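Local atomic coordinates of succinoglycan biosynthesis protein (Bacillus cereus ATCC 14579, PDB entry 3B55), a protein that is of uncertain function but binds calcium and belongs to the erythromycin esterase family. Residues Phe91-Arg96 and Val431-Val436. The protein carries 1 engineered substitution. Sequence-based numbering, arbitrary orientation.
Sequences FTMKHR and VQIQKV
Val-431 and Ile-433 press on a single side chain of helix 88-104, the selenomethionine Met-93, where this helix packs against the central mixed sheet of an alpha/beta fold. Strand 429-433 runs inside that sheet, between strand 336-344, parallel to it, and the antiparallel strand 382-386. The segment begins at Val-431, whose backbone is hydrogen-bonded to Gly-340 and Ser-342. Of its two methyls it is CG1 that meets the helix, lying 4.1 Å from Met-93 CG, with the two side chains crossing at a slant. On the helix, Met-93 has CG anti to its backbone N (chi1 -173°), which carries the methylene out to the strand; the chain then bends at chi2 (59°), carrying SE off to one side, and the touching atoms are CB and CG. The same side chain also rests on Gln-382 of the neighbouring strand and on Thr-56 of a loop. Two residues on, Ile-433 again turns to the helix, and its CA stands 8.8 Å from that of Met-93, the nearest CA pair between the two segments. Its extended CG1 branch (chi2 176°) sends CD1 alongside Met-93, the two side chains passing in opposite directions. There CD1 comes to 3.9 Å from Met-93 CB, and Met-93 CG lies only slightly farther from it. The contact is purely apolar and buried, and it lies away from the calcium site of His-85 and Glu-113. At Gln-434 the chain turns a corner, where NE2 of its side-chain amide is hydrogen-bonded to the backbone O atoms of both Phe-375 and Val-378.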
ATOM      1  N   PHE A  91      -3.603   3.902  11.872  1.00 11.51           N
ATOM      2  CA  PHE A  91      -3.453   2.462  11.698  1.00 11.74           C
ATOM      3  C   PHE A  91      -4.680   1.707  12.209  1.00 10.90           C
ATOM      4  O   PHE A  91      -5.246   0.889  11.490  1.00 12.43           O
ATOM      5  CB  PHE A  91      -2.227   1.928  12.447  1.00 12.32           C
ATOM      6  CG  PHE A  91      -0.907   2.226  11.773  1.00 17.47           C
ATOM      7  CD1 PHE A  91      -0.797   2.220  10.383  1.00 20.77           C
ATOM      8  CD2 PHE A  91       0.234   2.465  12.534  1.00 16.61           C
ATOM      9  CE1 PHE A  91       0.429   2.451   9.759  1.00 20.39           C
ATOM     10  CE2 PHE A  91       1.467   2.697  11.925  1.00 21.30           C
ATOM     11  CZ  PHE A  91       1.565   2.689  10.532  1.00 19.55           C
ATOM     12  N   THR A  92      -5.098   1.978  13.445  1.00 10.30           N
ATOM     13  CA  THR A  92      -6.241   1.265  14.001  1.00  9.28           C
ATOM     14  C   THR A  92      -7.543   1.496  13.247  1.00  9.28           C
ATOM     15  O   THR A  92      -8.361   0.586  13.138  1.00  7.23           O
ATOM     16  CB  THR A  92      -6.475   1.602  15.492  1.00 11.37           C
ATOM     17  OG1 THR A  92      -6.762   2.998  15.635  1.00 14.40           O
ATOM     18  CG2 THR A  92      -5.249   1.220  16.332  1.00  9.31           C
HETATM   19  N   MSE A  93      -7.745   2.707  12.730  1.00  9.82           N
HETATM   20  CA  MSE A  93      -8.963   3.002  11.986  1.00 10.27           C
HETATM   21  C   MSE A  93      -8.952   2.228  10.665  1.00 11.30           C
HETATM   22  O   MSE A  93      -9.999   1.803  10.170  1.00  8.95           O
HETATM   23  CB  MSE A  93      -9.073   4.499  11.698  1.00 12.07           C
HETATM   24  CG  MSE A  93     -10.385   4.907  11.070  1.00 16.12           C
HETATM   25 SE   MSE A  93     -11.932   4.460  12.175  1.00 34.16          SE
HETATM   26  CE  MSE A  93     -11.899   5.939  13.386  1.00 41.93           C
ATOM     27  N   LYS A  94      -7.765   2.045  10.092  1.00  9.59           N
ATOM     28  CA  LYS A  94      -7.648   1.310   8.840  1.00  8.41           C
ATOM     29  C   LYS A  94      -7.872  -0.174   9.117  1.00  9.41           C
ATOM     30  O   LYS A  94      -8.366  -0.916   8.267  1.00  7.44           O
ATOM     31  CB  LYS A  94      -6.270   1.536   8.218  1.00 10.19           C
ATOM     32  CG  LYS A  94      -6.167   2.840   7.441  1.00  4.77           C
ATOM     33  CD  LYS A  94      -4.818   2.960   6.749  1.00  9.46           C
ATOM     34  CE  LYS A  94      -4.578   1.797   5.791  1.00  6.94           C
ATOM     35  NZ  LYS A  94      -3.241   1.921   5.147  1.00  7.34           N
ATOM     36  N   HIS A  95      -7.503  -0.590  10.323  1.00  7.72           N
ATOM     37  CA  HIS A  95      -7.672  -1.967  10.755  1.00  8.27           C
ATOM     38  C   HIS A  95      -9.180  -2.249  10.813  1.00  9.29           C
ATOM     39  O   HIS A  95      -9.655  -3.272  10.316  1.00  8.52           O
ATOM     40  CB  HIS A  95      -7.011  -2.137  12.132  1.00  8.84           C
ATOM     41  CG  HIS A  95      -7.129  -3.513  12.716  1.00 10.39           C
ATOM     42  ND1 HIS A  95      -6.431  -3.895  13.842  1.00  7.31           N
ATOM     43  CD2 HIS A  95      -7.896  -4.574  12.372  1.00  9.10           C
ATOM     44  CE1 HIS A  95      -6.766  -5.131  14.171  1.00  8.71           C
ATOM     45  NE2 HIS A  95      -7.653  -5.566  13.294  1.00 11.08           N
ATOM     46  N   ARG A  96      -9.926  -1.326  11.406  1.00  9.73           N
ATOM     47  CA  ARG A  96     -11.370  -1.477  11.522  1.00  6.74           C
ATOM     48  C   ARG A  96     -12.052  -1.603  10.160  1.00  9.79           C
ATOM     49  O   ARG A  96     -12.996  -2.378   9.997  1.00 11.37           O
ATOM     50  CB  ARG A  96     -11.968  -0.286  12.261  1.00  4.89           C
ATOM     51  CG  ARG A  96     -11.436  -0.057  13.671  1.00 10.31           C
ATOM     52  CD  ARG A  96     -12.348   0.920  14.387  1.00 15.86           C
ATOM     53  NE  ARG A  96     -13.703   0.375  14.450  1.00 26.19           N
ATOM     54  CZ  ARG A  96     -14.810   1.085  14.264  1.00 24.96           C
ATOM     55  NH1 ARG A  96     -14.732   2.386  14.002  1.00 31.34           N
ATOM     56  NH2 ARG A  96     -15.994   0.491  14.325  1.00 17.78           N
ATOM     57  N   VAL A 431     -11.725   9.777   5.231  1.00  9.85           N
ATOM     58  CA  VAL A 431     -11.901   9.471   6.639  1.00  7.53           C
ATOM     59  C   VAL A 431     -11.042  10.455   7.418  1.00  7.53           C
ATOM     60  O   VAL A 431      -9.814  10.434   7.312  1.00  7.84           O
ATOM     61  CB  VAL A 431     -11.458   8.034   6.951  1.00  9.94           C
ATOM     62  CG1 VAL A 431     -11.491   7.794   8.450  1.00  9.91           C
ATOM     63  CG2 VAL A 431     -12.365   7.053   6.219  1.00  3.86           C
ATOM     64  N   GLN A 432     -11.688  11.326   8.189  1.00  7.35           N
ATOM     65  CA  GLN A 432     -10.975  12.333   8.974  1.00  6.17           C
ATOM     66  C   GLN A 432     -10.845  11.917  10.438  1.00  8.50           C
ATOM     67  O   GLN A 432     -11.808  11.468  11.053  1.00 10.07           O
ATOM     68  CB  GLN A 432     -11.716  13.679   8.896  1.00  5.12           C
ATOM     69  CG  GLN A 432     -11.078  14.811   9.701  1.00  5.26           C
ATOM     70  CD  GLN A 432      -9.855  15.421   9.017  1.00  6.74           C
ATOM     71  OE1 GLN A 432      -9.116  16.202   9.621  1.00 11.31           O
ATOM     72  NE2 GLN A 432      -9.651  15.083   7.748  1.00  4.13           N
ATOM     73  N   ILE A 433      -9.641  12.060  10.977  1.00  8.84           N
ATOM     74  CA  ILE A 433      -9.353  11.735  12.371  1.00  5.96           C
ATOM     75  C   ILE A 433      -8.755  13.027  12.932  1.00  7.19           C
ATOM     76  O   ILE A 433      -7.623  13.401  12.606  1.00  3.90           O
ATOM     77  CB  ILE A 433      -8.352  10.562  12.462  1.00  7.84           C
ATOM     78  CG1 ILE A 433      -8.898   9.379  11.672  1.00  4.35           C
ATOM     79  CG2 ILE A 433      -8.146  10.141  13.920  1.00  8.26           C
ATOM     80  CD1 ILE A 433      -7.958   8.200  11.619  1.00  9.43           C
ATOM     81  N   GLN A 434      -9.532  13.714  13.763  1.00  5.70           N
ATOM     82  CA  GLN A 434      -9.122  15.000  14.311  1.00  9.17           C
ATOM     83  C   GLN A 434      -7.903  15.009  15.229  1.00 11.70           C
ATOM     84  O   GLN A 434      -7.177  16.002  15.270  1.00  9.83           O
ATOM     85  CB  GLN A 434     -10.324  15.663  14.989  1.00  9.17           C
ATOM     86  CG  GLN A 434     -11.577  15.683  14.104  1.00  8.67           C
ATOM     87  CD  GLN A 434     -11.453  16.608  12.891  1.00 11.54           C
ATOM     88  OE1 GLN A 434     -10.413  16.661  12.239  1.00 12.05           O
ATOM     89  NE2 GLN A 434     -12.529  17.328  12.581  1.00 14.21           N
ATOM     90  N   LYS A 435      -7.662  13.934  15.971  1.00 12.18           N
ATOM     91  CA  LYS A 435      -6.469  13.915  16.816  1.00  8.68           C
ATOM     92  C   LYS A 435      -5.743  12.577  16.786  1.00 10.27           C
ATOM     93  O   LYS A 435      -6.310  11.531  17.093  1.00 12.46           O
ATOM     94  CB  LYS A 435      -6.780  14.283  18.274  1.00 11.33           C
ATOM     95  CG  LYS A 435      -5.488  14.491  19.075  1.00 15.59           C
ATOM     96  CD  LYS A 435      -5.678  14.643  20.578  1.00 39.27           C
ATOM     97  CE  LYS A 435      -5.899  16.092  20.984  1.00 45.78           C
ATOM     98  NZ  LYS A 435      -4.956  17.000  20.279  1.00 41.23           N
ATOM     99  N   VAL A 436      -4.473  12.616  16.407  1.00 11.10           N
ATOM    100  CA  VAL A 436      -3.676  11.404  16.355  1.00 10.74           C
ATOM    101  C   VAL A 436      -2.526  11.461  17.351  1.00 12.39           C
ATOM    102  O   VAL A 436      -2.166  12.534  17.842  1.00 10.91           O
ATOM    103  CB  VAL A 436      -3.083  11.174  14.948  1.00 10.93           C
ATOM    104  CG1 VAL A 436      -4.201  11.136  13.912  1.00  8.29           C
ATOM    105  CG2 VAL A 436      -2.065  12.269  14.624  1.00  9.85           C
TER